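5-Carboxyvanillate Decarboxylase (Novosphingobium aromaticivorans, PDB 4QRN) probably catalyses the metal-dependent removal of a carboxyl group from 5-carboxyvanillate, and here binds manganese and a nitro analogue of that substrate. Local coordinates at residues Phe174-Gly185 and Gln205-Pro215; Tyr254-Gly265 and Ser304-Val313. All coordinates share one frame; numbering follows the deposited sequence.

Contact 1 of 2, residues Phe174-Gly185 and Gln205-Pro215. With MN (manganese (II) ion), chain E; 1DF (4-hydroxy-3-methoxy-5-nitrobenzoic acid), chain F.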
loop_
_atom_site.group_PDB
_atom_site.type_symbol
_atom_site.label_atom_id
_atom_site.label_comp_id
_atom_site.label_asym_id
_atom_site.label_seq_id
_atom_site.Cartn_x
_atom_site.Cartn_y
_atom_site.Cartn_z
ATOM N N PHE A 174 -8.707 -29.951 8.584
ATOM C CA PHE A 174 -8.290 -28.580 8.362
ATOM C C PHE A 174 -9.489 -27.652 8.325
ATOM O O PHE A 174 -10.625 -28.070 8.068
ATOM C CB PHE A 174 -7.528 -28.461 7.053
ATOM C CG PHE A 174 -6.186 -29.163 7.030
ATOM C CD1 PHE A 174 -5.560 -29.640 8.183
ATOM C CD2 PHE A 174 -5.542 -29.313 5.816
ATOM C CE1 PHE A 174 -4.314 -30.245 8.116
ATOM C CE2 PHE A 174 -4.289 -29.920 5.736
ATOM C CZ PHE A 174 -3.682 -30.401 6.895
ATOM N N LYS A 175 -9.221 -26.368 8.562
ATOM C CA LYS A 175 -10.280 -25.361 8.708
ATOM C C LYS A 175 -10.388 -24.434 7.511
ATOM O O LYS A 175 -11.274 -23.585 7.455
ATOM C CB LYS A 175 -10.055 -24.579 10.004
ATOM C CG LYS A 175 -10.147 -25.461 11.236
ATOM C CD LYS A 175 -11.499 -26.134 11.400
ATOM C CE LYS A 175 -11.571 -26.884 12.714
ATOM N NZ LYS A 175 -12.938 -27.418 12.916
ATOM N N GLY A 176 -9.532 -24.619 6.511
ATOM C CA GLY A 176 -9.530 -23.795 5.310
ATOM C C GLY A 176 -8.206 -24.009 4.629
ATOM O O GLY A 176 -7.514 -24.994 4.921
ATOM N N ILE A 177 -7.862 -23.098 3.719
ATOM C CA ILE A 177 -6.595 -23.178 3.004
ATOM C C ILE A 177 -5.957 -21.789 2.987
ATOM O O ILE A 177 -6.631 -20.753 3.053
ATOM C CB ILE A 177 -6.673 -23.739 1.543
ATOM C CG1 ILE A 177 -7.549 -22.833 0.656
ATOM C CG2 ILE A 177 -7.142 -25.202 1.561
ATOM C CD1 ILE A 177 -7.396 -23.102 -0.809
ATOM N N GLN A 178 -4.625 -21.818 2.889
ATOM C CA GLN A 178 -3.849 -20.611 2.634
ATOM C C GLN A 178 -3.265 -20.693 1.240
ATOM O O GLN A 178 -2.619 -21.683 0.896
ATOM C CB GLN A 178 -2.716 -20.484 3.664
ATOM C CG GLN A 178 -1.794 -19.291 3.365
ATOM C CD GLN A 178 -0.781 -19.085 4.457
ATOM O OE1 GLN A 178 -1.138 -18.708 5.576
ATOM N NE2 GLN A 178 0.495 -19.334 4.147
ATOM N N ILE A 179 -3.487 -19.648 0.435
ATOM C CA ILE A 179 -2.826 -19.510 -0.854
ATOM C C ILE A 179 -1.884 -18.321 -0.720
ATOM O O ILE A 179 -2.267 -17.249 -0.231
ATOM C CB ILE A 179 -3.834 -19.329 -2.010
ATOM C CG1 ILE A 179 -4.638 -20.628 -2.184
ATOM C CG2 ILE A 179 -3.099 -18.937 -3.319
ATOM C CD1 ILE A 179 -5.681 -20.583 -3.306
ATOM N N ASN A 180 -0.638 -18.526 -1.135
ATOM C CA ASN A 180 0.438 -17.553 -0.998
ATOM C C ASN A 180 0.445 -16.634 -2.194
ATOM O O ASN A 180 1.367 -16.624 -3.014
ATOM C CB ASN A 180 1.735 -18.326 -0.812
ATOM C CG ASN A 180 1.619 -19.269 0.323
ATOM O OD1 ASN A 180 1.477 -18.820 1.462
ATOM N ND2 ASN A 180 1.607 -20.584 0.038
ATOM N N SER A 181 -0.643 -15.886 -2.319
ATOM C CA SER A 181 -0.876 -14.920 -3.370
ATOM C C SER A 181 -0.637 -15.537 -4.749
ATOM O O SER A 181 -1.199 -16.598 -5.013
ATOM C CB SER A 181 -0.148 -13.601 -3.091
ATOM O OG SER A 181 -0.811 -12.571 -3.775
ATOM N N HIS A 182 0.062 -14.854 -5.663
ATOM C CA HIS A 182 0.096 -15.300 -7.057
ATOM C C HIS A 182 0.700 -16.702 -7.209
ATOM O O HIS A 182 1.475 -17.179 -6.379
ATOM C CB HIS A 182 0.902 -14.309 -7.929
ATOM C CG HIS A 182 2.374 -14.370 -7.705
ATOM N ND1 HIS A 182 3.222 -15.129 -8.489
ATOM C CD2 HIS A 182 3.145 -13.762 -6.767
ATOM C CE1 HIS A 182 4.459 -14.987 -8.031
ATOM N NE2 HIS A 182 4.440 -14.157 -6.993
ATOM N N THR A 183 0.331 -17.348 -8.316
ATOM C CA THR A 183 0.990 -18.579 -8.715
ATOM C C THR A 183 1.663 -18.321 -10.044
ATOM O O THR A 183 0.991 -18.129 -11.070
ATOM C CB THR A 183 -0.010 -19.768 -8.786
ATOM O OG1 THR A 183 -0.437 -20.073 -7.458
ATOM C CG2 THR A 183 0.634 -21.021 -9.387
ATOM N N GLN A 184 2.988 -18.243 -9.999
ATOM C CA GLN A 184 3.780 -18.035 -11.217
ATOM C C GLN A 184 3.266 -16.833 -12.021
ATOM O O GLN A 184 3.179 -16.866 -13.250
ATOM C CB GLN A 184 3.848 -19.330 -12.029
ATOM C CG GLN A 184 4.606 -20.380 -11.238
ATOM C CD GLN A 184 4.587 -21.743 -11.880
ATOM O OE1 GLN A 184 4.862 -21.875 -13.067
ATOM N NE2 GLN A 184 4.255 -22.767 -11.101
ATOM N N GLY A 185 2.960 -15.760 -11.307
ATOM C CA GLY A 185 2.579 -14.513 -11.934
ATOM C C GLY A 185 1.113 -14.399 -12.318
ATOM O O GLY A 185 0.712 -13.381 -12.904
ATOM N N GLN A 205 -15.493 -23.036 3.731
ATOM C CA GLN A 205 -14.322 -22.666 4.503
ATOM C C GLN A 205 -13.703 -21.397 3.946
ATOM O O GLN A 205 -13.848 -21.106 2.752
ATOM C CB GLN A 205 -13.289 -23.781 4.490
ATOM C CG GLN A 205 -13.749 -24.966 5.297
ATOM C CD GLN A 205 -12.687 -26.028 5.434
ATOM O OE1 GLN A 205 -11.796 -26.128 4.596
ATOM N NE2 GLN A 205 -12.771 -26.839 6.501
ATOM N N PRO A 206 -12.977 -20.671 4.801
ATOM C CA PRO A 206 -12.311 -19.451 4.345
ATOM C C PRO A 206 -11.031 -19.738 3.596
ATOM O O PRO A 206 -10.347 -20.752 3.816
ATOM C CB PRO A 206 -11.984 -18.733 5.658
ATOM C CG PRO A 206 -11.802 -19.876 6.639
ATOM C CD PRO A 206 -12.831 -20.878 6.255
ATOM N N LEU A 207 -10.705 -18.788 2.727
ATOM C CA LEU A 207 -9.429 -18.707 2.052
ATOM C C LEU A 207 -8.594 -17.640 2.723
ATOM O O LEU A 207 -9.044 -16.488 2.805
ATOM C CB LEU A 207 -9.663 -18.294 0.600
ATOM C CG LEU A 207 -8.407 -17.929 -0.184
ATOM C CD1 LEU A 207 -7.404 -19.109 -0.268
ATOM C CD2 LEU A 207 -8.783 -17.450 -1.571
ATOM N N TYR A 208 -7.388 -17.972 3.179
ATOM C CA TYR A 208 -6.440 -16.961 3.659
ATOM C C TYR A 208 -5.484 -16.657 2.497
ATOM O O TYR A 208 -4.771 -17.560 2.033
ATOM C CB TYR A 208 -5.691 -17.515 4.879
ATOM C CG TYR A 208 -5.085 -16.451 5.791
ATOM C CD1 TYR A 208 -4.066 -15.602 5.364
ATOM C CD2 TYR A 208 -5.544 -16.290 7.090
ATOM C CE1 TYR A 208 -3.524 -14.630 6.213
ATOM C CE2 TYR A 208 -4.993 -15.350 7.948
ATOM C CZ TYR A 208 -3.981 -14.527 7.507
ATOM O OH TYR A 208 -3.459 -13.592 8.371
ATOM N N ILE A 209 -5.499 -15.419 1.995
ATOM C CA ILE A 209 -4.523 -15.033 0.972
ATOM C C ILE A 209 -3.357 -14.415 1.719
ATOM O O ILE A 209 -3.442 -13.295 2.230
ATOM C CB ILE A 209 -5.075 -14.089 -0.092
ATOM C CG1 ILE A 209 -6.263 -14.730 -0.796
ATOM C CG2 ILE A 209 -3.957 -13.794 -1.116
ATOM C CD1 ILE A 209 -6.900 -13.868 -1.880
ATOM N N HIS A 210 -2.289 -15.197 1.837
ATOM C CA HIS A 210 -1.073 -14.790 2.515
ATOM C C HIS A 210 -0.124 -14.155 1.496
ATOM O O HIS A 210 -0.164 -14.506 0.314
ATOM C CB HIS A 210 -0.422 -16.049 3.096
ATOM C CG HIS A 210 0.767 -15.767 3.958
ATOM N ND1 HIS A 210 2.022 -15.553 3.445
ATOM C CD2 HIS A 210 0.879 -15.640 5.304
ATOM C CE1 HIS A 210 2.853 -15.287 4.448
ATOM N NE2 HIS A 210 2.191 -15.359 5.591
ATOM N N PRO A 211 0.779 -13.258 1.924
ATOM C CA PRO A 211 1.680 -12.663 0.937
ATOM C C PRO A 211 2.651 -13.655 0.318
ATOM O O PRO A 211 2.943 -14.753 0.810
ATOM C CB PRO A 211 2.462 -11.628 1.751
ATOM C CG PRO A 211 1.571 -11.261 2.893
ATOM C CD PRO A 211 0.853 -12.570 3.231
ATOM N N ALA A 212 3.204 -13.188 -0.790
ATOM C CA ALA A 212 4.373 -13.746 -1.434
ATOM C C ALA A 212 5.140 -12.573 -1.995
ATOM O O ALA A 212 4.619 -11.466 -2.147
ATOM C CB ALA A 212 3.986 -14.725 -2.550
ATOM N N THR A 213 6.389 -12.826 -2.351
ATOM C CA THR A 213 7.099 -11.895 -3.195
ATOM C C THR A 213 6.338 -11.677 -4.508
ATOM O O THR A 213 5.677 -12.583 -5.021
ATOM C CB THR A 213 8.518 -12.405 -3.519
ATOM O OG1 THR A 213 8.478 -13.772 -3.963
ATOM C CG2 THR A 213 9.412 -12.314 -2.300
ATOM N N SER A 214 6.467 -10.473 -5.041
ATOM C CA SER A 214 5.867 -10.143 -6.314
ATOM C C SER A 214 6.458 -11.009 -7.419
ATOM O O SER A 214 7.609 -11.448 -7.326
ATOM C CB SER A 214 6.173 -8.680 -6.636
ATOM O OG SER A 214 5.592 -7.785 -5.699
ATOM N N PRO A 215 5.695 -11.232 -8.488
ATOM C CA PRO A 215 6.258 -11.927 -9.645
ATOM C C PRO A 215 7.302 -11.082 -10.372
ATOM O O PRO A 215 7.413 -9.874 -10.134
ATOM C CB PRO A 215 5.029 -12.210 -10.513
ATOM C CG PRO A 215 4.086 -11.077 -10.187
ATOM C CD PRO A 215 4.310 -10.785 -8.722
HETATM MN MN MN E . 3.026 -14.695 7.548
HETATM C C1 1DF F . 8.220 -12.903 6.413
HETATM C CO1 1DF F . 7.089 -12.368 6.962
HETATM C CO2 1DF F . 8.124 -14.100 5.668
HETATM C CM1 1DF F . 5.886 -13.137 6.817
HETATM C CM2 1DF F . 6.976 -14.867 5.680
HETATM O OM 1DF F . 6.847 -16.055 5.018
HETATM C CZ 1DF F . 5.846 -14.455 6.371
HETATM C CC 1DF F . 9.537 -12.227 6.508
HETATM C CV 1DF F . 7.867 -16.393 4.078
HETATM O O1 1DF F . 9.762 -11.481 7.549
HETATM O O2 1DF F . 10.368 -12.416 5.612
HETATM O O3 1DF F . 4.812 -15.226 6.544
HETATM N N 1DF F . 4.622 -12.337 6.965
HETATM O O11 1DF F . 3.540 -12.802 6.743
HETATM O O22 1DF F . 4.746 -11.098 7.176
HETATM O O HOH W 1 7.560 -14.257 -6.582
HETATM O O HOH W 2 2.635 -16.662 8.428
#

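Contact 2 of 2, residues Tyr254-Gly265 and Ser304-Val313. With 1DF (4-hydroxy-3-methoxy-5-nitrobenzoic acid), chain F.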
loop_
_atom_site.group_PDB
_atom_site.type_symbol
_atom_site.label_atom_id
_atom_site.label_comp_id
_atom_site.label_asym_id
_atom_site.label_seq_id
_atom_site.Cartn_x
_atom_site.Cartn_y
_atom_site.Cartn_z
ATOM N N TYR A 254 -19.859 -15.582 -5.480
ATOM C CA TYR A 254 -19.823 -16.482 -4.327
ATOM C C TYR A 254 -20.114 -15.686 -3.053
ATOM O O TYR A 254 -19.200 -15.354 -2.298
ATOM C CB TYR A 254 -18.447 -17.160 -4.227
ATOM C CG TYR A 254 -18.134 -18.001 -5.440
ATOM C CD1 TYR A 254 -18.922 -19.113 -5.748
ATOM C CD2 TYR A 254 -17.095 -17.674 -6.300
ATOM C CE1 TYR A 254 -18.663 -19.881 -6.860
ATOM C CE2 TYR A 254 -16.832 -18.444 -7.421
ATOM C CZ TYR A 254 -17.623 -19.537 -7.700
ATOM O OH TYR A 254 -17.390 -20.313 -8.819
ATOM N N PRO A 255 -21.391 -15.369 -2.796
ATOM C CA PRO A 255 -21.705 -14.470 -1.677
ATOM C C PRO A 255 -21.337 -15.025 -0.313
ATOM O O PRO A 255 -21.155 -14.231 0.613
ATOM C CB PRO A 255 -23.229 -14.279 -1.795
ATOM C CG PRO A 255 -23.539 -14.621 -3.197
ATOM C CD PRO A 255 -22.561 -15.632 -3.641
ATOM N N SER A 256 -21.228 -16.340 -0.164
ATOM C CA SER A 256 -20.848 -16.896 1.137
ATOM C C SER A 256 -19.342 -16.857 1.389
ATOM O O SER A 256 -18.918 -17.040 2.526
ATOM C CB SER A 256 -21.333 -18.335 1.285
ATOM O OG SER A 256 -20.613 -19.233 0.468
ATOM N N LEU A 257 -18.548 -16.655 0.346
ATOM C CA LEU A 257 -17.098 -16.803 0.487
ATOM C C LEU A 257 -16.486 -15.780 1.424
ATOM O O LEU A 257 -16.756 -14.583 1.297
ATOM C CB LEU A 257 -16.467 -16.671 -0.895
ATOM C CG LEU A 257 -14.948 -16.764 -0.973
ATOM C CD1 LEU A 257 -14.483 -18.174 -0.665
ATOM C CD2 LEU A 257 -14.487 -16.318 -2.355
ATOM N N GLN A 258 -15.648 -16.260 2.337
ATOM C CA GLN A 258 -14.877 -15.392 3.213
ATOM C C GLN A 258 -13.408 -15.485 2.814
ATOM O O GLN A 258 -12.860 -16.582 2.716
ATOM C CB GLN A 258 -15.020 -15.808 4.681
ATOM C CG GLN A 258 -16.474 -15.815 5.156
ATOM C CD GLN A 258 -17.097 -14.429 5.109
ATOM O OE1 GLN A 258 -16.548 -13.486 5.674
ATOM N NE2 GLN A 258 -18.220 -14.283 4.394
ATOM N N ILE A 259 -12.787 -14.320 2.599
ATOM C CA ILE A 259 -11.350 -14.235 2.365
ATOM C C ILE A 259 -10.714 -13.493 3.525
ATOM O O ILE A 259 -11.133 -12.386 3.879
ATOM C CB ILE A 259 -10.991 -13.571 1.022
ATOM C CG1 ILE A 259 -11.591 -14.386 -0.132
ATOM C CG2 ILE A 259 -9.447 -13.445 0.913
ATOM C CD1 ILE A 259 -11.284 -13.828 -1.539
ATOM N N MET A 260 -9.699 -14.125 4.117
ATOM C CA MET A 260 -8.887 -13.557 5.186
ATOM C C MET A 260 -7.572 -13.034 4.638
ATOM O O MET A 260 -6.969 -13.673 3.784
ATOM C CB MET A 260 -8.579 -14.659 6.208
ATOM C CG MET A 260 -9.776 -15.241 6.908
ATOM S SD MET A 260 -9.334 -16.745 7.804
ATOM C CE MET A 260 -10.836 -17.012 8.707
ATOM N N VAL A 261 -7.144 -11.886 5.154
ATOM C CA VAL A 261 -5.796 -11.388 4.908
ATOM C C VAL A 261 -5.223 -10.886 6.224
ATOM O O VAL A 261 -5.953 -10.515 7.155
ATOM C CB VAL A 261 -5.740 -10.277 3.846
ATOM C CG1 VAL A 261 -6.058 -10.823 2.459
ATOM C CG2 VAL A 261 -6.674 -9.133 4.215
ATOM N N GLY A 262 -3.903 -10.904 6.290
ATOM C CA GLY A 262 -3.159 -10.452 7.443
ATOM C C GLY A 262 -2.727 -9.003 7.342
ATOM O O GLY A 262 -3.230 -8.213 6.537
ATOM N N HIS A 263 -1.801 -8.642 8.239
ATOM C CA HIS A 263 -1.088 -7.374 8.153
ATOM C C HIS A 263 -2.067 -6.212 8.075
ATOM O O HIS A 263 -1.871 -5.249 7.339
ATOM C CB HIS A 263 -0.058 -7.410 7.003
ATOM C CG HIS A 263 0.659 -8.721 6.967
ATOM N ND1 HIS A 263 0.338 -9.702 6.056
ATOM C CD2 HIS A 263 1.531 -9.286 7.843
ATOM C CE1 HIS A 263 1.034 -10.793 6.338
ATOM N NE2 HIS A 263 1.762 -10.569 7.418
ATOM N N MET A 264 -3.097 -6.293 8.926
ATOM C CA MET A 264 -4.071 -5.217 9.069
ATOM C C MET A 264 -4.809 -4.917 7.774
ATOM O O MET A 264 -5.313 -3.803 7.565
ATOM C CB MET A 264 -3.423 -3.949 9.667
ATOM C CG MET A 264 -4.185 -3.316 10.828
ATOM S SD MET A 264 -4.096 -4.337 12.335
ATOM C CE MET A 264 -5.646 -5.188 12.299
ATOM N N GLY A 265 -4.977 -5.935 6.935
ATOM C CA GLY A 265 -5.769 -5.775 5.719
ATOM C C GLY A 265 -4.967 -5.308 4.519
ATOM O O GLY A 265 -5.559 -4.899 3.520
ATOM N N SER A 304 -18.817 -7.737 4.764
ATOM C CA SER A 304 -19.539 -9.012 4.639
ATOM C C SER A 304 -18.694 -10.203 4.210
ATOM O O SER A 304 -19.110 -11.337 4.469
ATOM C CB SER A 304 -20.696 -8.876 3.674
ATOM O OG SER A 304 -20.259 -8.491 2.401
ATOM N N ASN A 305 -17.561 -9.972 3.556
ATOM C CA ASN A 305 -16.809 -11.068 2.935
ATOM C C ASN A 305 -15.321 -11.077 3.208
ATOM O O ASN A 305 -14.677 -12.060 2.861
ATOM C CB ASN A 305 -17.008 -11.076 1.417
ATOM C CG ASN A 305 -18.431 -11.353 1.024
ATOM O OD1 ASN A 305 -19.237 -10.430 0.823
ATOM N ND2 ASN A 305 -18.765 -12.625 0.913
ATOM N N VAL A 306 -14.761 -10.038 3.813
ATOM C CA VAL A 306 -13.332 -9.992 4.096
ATOM C C VAL A 306 -13.110 -9.986 5.597
ATOM O O VAL A 306 -13.885 -9.405 6.351
ATOM C CB VAL A 306 -12.681 -8.764 3.426
ATOM C CG1 VAL A 306 -11.179 -8.696 3.727
ATOM C CG2 VAL A 306 -12.931 -8.812 1.913
ATOM N N LEU A 307 -12.065 -10.671 6.030
ATOM C CA LEU A 307 -11.691 -10.788 7.433
ATOM C C LEU A 307 -10.206 -10.436 7.525
ATOM O O LEU A 307 -9.446 -10.719 6.594
ATOM C CB LEU A 307 -11.907 -12.226 7.897
ATOM C CG LEU A 307 -13.369 -12.698 7.850
ATOM C CD1 LEU A 307 -13.431 -14.209 7.974
ATOM C CD2 LEU A 307 -14.229 -12.014 8.945
ATOM N N VAL A 308 -9.809 -9.811 8.627
ATOM C CA VAL A 308 -8.447 -9.311 8.749
ATOM C C VAL A 308 -7.811 -9.782 10.030
ATOM O O VAL A 308 -8.468 -9.888 11.078
ATOM C CB VAL A 308 -8.465 -7.760 8.714
ATOM C CG1 VAL A 308 -7.180 -7.138 9.242
ATOM C CG2 VAL A 308 -8.780 -7.291 7.315
ATOM N N THR A 309 -6.517 -10.062 9.956
ATOM C CA THR A 309 -5.723 -10.293 11.157
ATOM C C THR A 309 -4.694 -9.171 11.301
ATOM O O THR A 309 -4.370 -8.477 10.345
ATOM C CB THR A 309 -5.014 -11.659 11.178
ATOM O OG1 THR A 309 -3.775 -11.567 10.447
ATOM C CG2 THR A 309 -5.899 -12.774 10.628
ATOM N N ASN A 310 -4.135 -9.046 12.507
ATOM C CA ASN A 310 -3.089 -8.052 12.759
ATOM C C ASN A 310 -1.678 -8.616 12.669
ATOM O O ASN A 310 -0.772 -8.063 13.295
ATOM C CB ASN A 310 -3.260 -7.372 14.122
ATOM C CG ASN A 310 -2.721 -8.217 15.240
ATOM O OD1 ASN A 310 -3.028 -9.400 15.316
ATOM N ND2 ASN A 310 -1.927 -7.621 16.124
ATOM N N SER A 311 -1.453 -9.683 11.901
ATOM C CA SER A 311 -0.098 -10.208 11.811
ATOM C C SER A 311 0.895 -9.101 11.475
ATOM O O SER A 311 0.657 -8.302 10.577
ATOM C CB SER A 311 -0.004 -11.335 10.782
ATOM O OG SER A 311 -0.585 -10.905 9.563
ATOM N N GLY A 312 1.994 -9.035 12.226
ATOM C CA GLY A 312 3.016 -8.042 12.001
ATOM C C GLY A 312 2.680 -6.623 12.418
ATOM O O GLY A 312 3.524 -5.722 12.232
ATOM N N VAL A 313 1.482 -6.409 12.968
ATOM C CA VAL A 313 1.000 -5.062 13.260
ATOM C C VAL A 313 0.457 -5.067 14.689
ATOM O O VAL A 313 -0.761 -5.057 14.936
ATOM C CB VAL A 313 -0.035 -4.584 12.228
ATOM C CG1 VAL A 313 -0.447 -3.141 12.539
ATOM C CG2 VAL A 313 0.566 -4.642 10.827
HETATM C C1 1DF F . 8.220 -12.903 6.413
HETATM C CO1 1DF F . 7.089 -12.368 6.962
HETATM C CO2 1DF F . 8.124 -14.100 5.668
HETATM C CM1 1DF F . 5.886 -13.137 6.817
HETATM C CM2 1DF F . 6.976 -14.867 5.680
HETATM O OM 1DF F . 6.847 -16.055 5.018
HETATM C CZ 1DF F . 5.846 -14.455 6.371
HETATM C CC 1DF F . 9.537 -12.227 6.508
HETATM C CV 1DF F . 7.867 -16.393 4.078
HETATM O O1 1DF F . 9.762 -11.481 7.549
HETATM O O2 1DF F . 10.368 -12.416 5.612
HETATM O O3 1DF F . 4.812 -15.226 6.544
HETATM N N 1DF F . 4.622 -12.337 6.965
HETATM O O11 1DF F . 3.540 -12.802 6.743
HETATM O O22 1DF F . 4.746 -11.098 7.176
HETATM O O HOH W 3 -21.242 -13.546 3.360
#

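Contact 1 of 2, residues Phe174-Gly185 and Gln205-Pro215
Chi1 near 180° in both Q178 (175°) and H210 (-174°) swings their side chains beside the carbonyl carbon, and Q178 from strand 177-179 and H210 from just past strand 207-209 meet: the amide carbon CD of Q178 lies 3.3 Å from CB of H210, the amide turned only 22° from the imidazole plane. Q178 is itself steadied by NE2, which donates to OD1 of N180 in the carbonyl plane. ND1 of H210 gives its proton to O of its neighbour P211, on a lone pair, which fixes the ring flip and presents NE2 to manganese at 2.2 Å; E41 and D336 complete the protein's share of the site. Between the strands, N of Y208 donates to O of I177 (2.9 Å), N of I179 to O of Y208, and N of H210 to O of I179. On the other face CD1 of L207 packs against CG1 of both I177 and I179. Beyond the strands, NE2 of H182 bonds to O of T213 (2.8 Å) within the ring plane, ND1 accepts from N of G185, and CD of P215 makes a CH-pi contact over one ring face. Replacing H182 by an alanine is likely to leave the T213 carbonyl and G185 amide without these mates. Helix 194-203 links the strands in a right-handed beta-alpha-beta crossover of the amidohydrolase barrel, and H210 follows at the C-terminal end, where the metal site lies.

Contact 2 of 2, residues Tyr254-Gly265 and Ser304-Val313
M260 and L307 lie side by side on one face of two parallel strands of the amidohydrolase barrel, their chains crossing at a slant with CG of M260 3.8 Å from CB of L307. On the other face V261 meets V308 through their CG2 methyls, and CG1 of V308 reaches on to N of G265 (3.4 Å). Backbone bonds alternate from I259 N to N305 O, through L307 N to I259 O and V261 N to L307 O, to T309 N on V261 O. At the N-terminal end the N305 amide faces the turn formed by residues 254-257: ND2 uses both protons, both acceptors near its plane, one bond running almost straight (176°) to O of L257 and the other meeting O of P255 from above the carbonyl plane. Q258, its chain bent at chi2, folds back to place NE2 in the carbonyl plane of S304, on a lone pair of O at 3.1 Å, while its OE1 is held by R330. At the opposite end M264 is bent twice, laying SD against CB of N310 (3.6 Å) and CG1 of V313; its backbone N is bound by O of T309. H263 turns its imidazole toward the inhibitor: ND1 pairs with E266, while NE2, which also pairs with D336, makes a weak hydrogen bond to nitro oxygen O11. S311 sits over a face of that ring: its OG, 3.1 Å above the plane and offset toward the rim, accepts from N of H263 at 2.9 Å and is also bonded to E41.

How the contacts relate
Past strands 38-44, 106-111 and 147-149 the chain reaches strand 177-179, then passes through helix 194-203 and returns at 207-209, where contact 1 closes a short loop. It runs on through helices 220-225 and 233-248 to strand 259-261, and contact 2 closes a longer, largely helical loop when strand 306-309 arrives. The two loops follow in series and neither encloses the other. Contact 1 and contact 2 join edge to edge in the sheet, because strands 207-209 and 259-261 are neighbours: L207 O and M260 N, 2.8 Å apart, probably bond, as do I209 N and M260 O. Together they align four consecutive parallel strands, whose C-terminal ends bring both contacts to the same bound inhibitor.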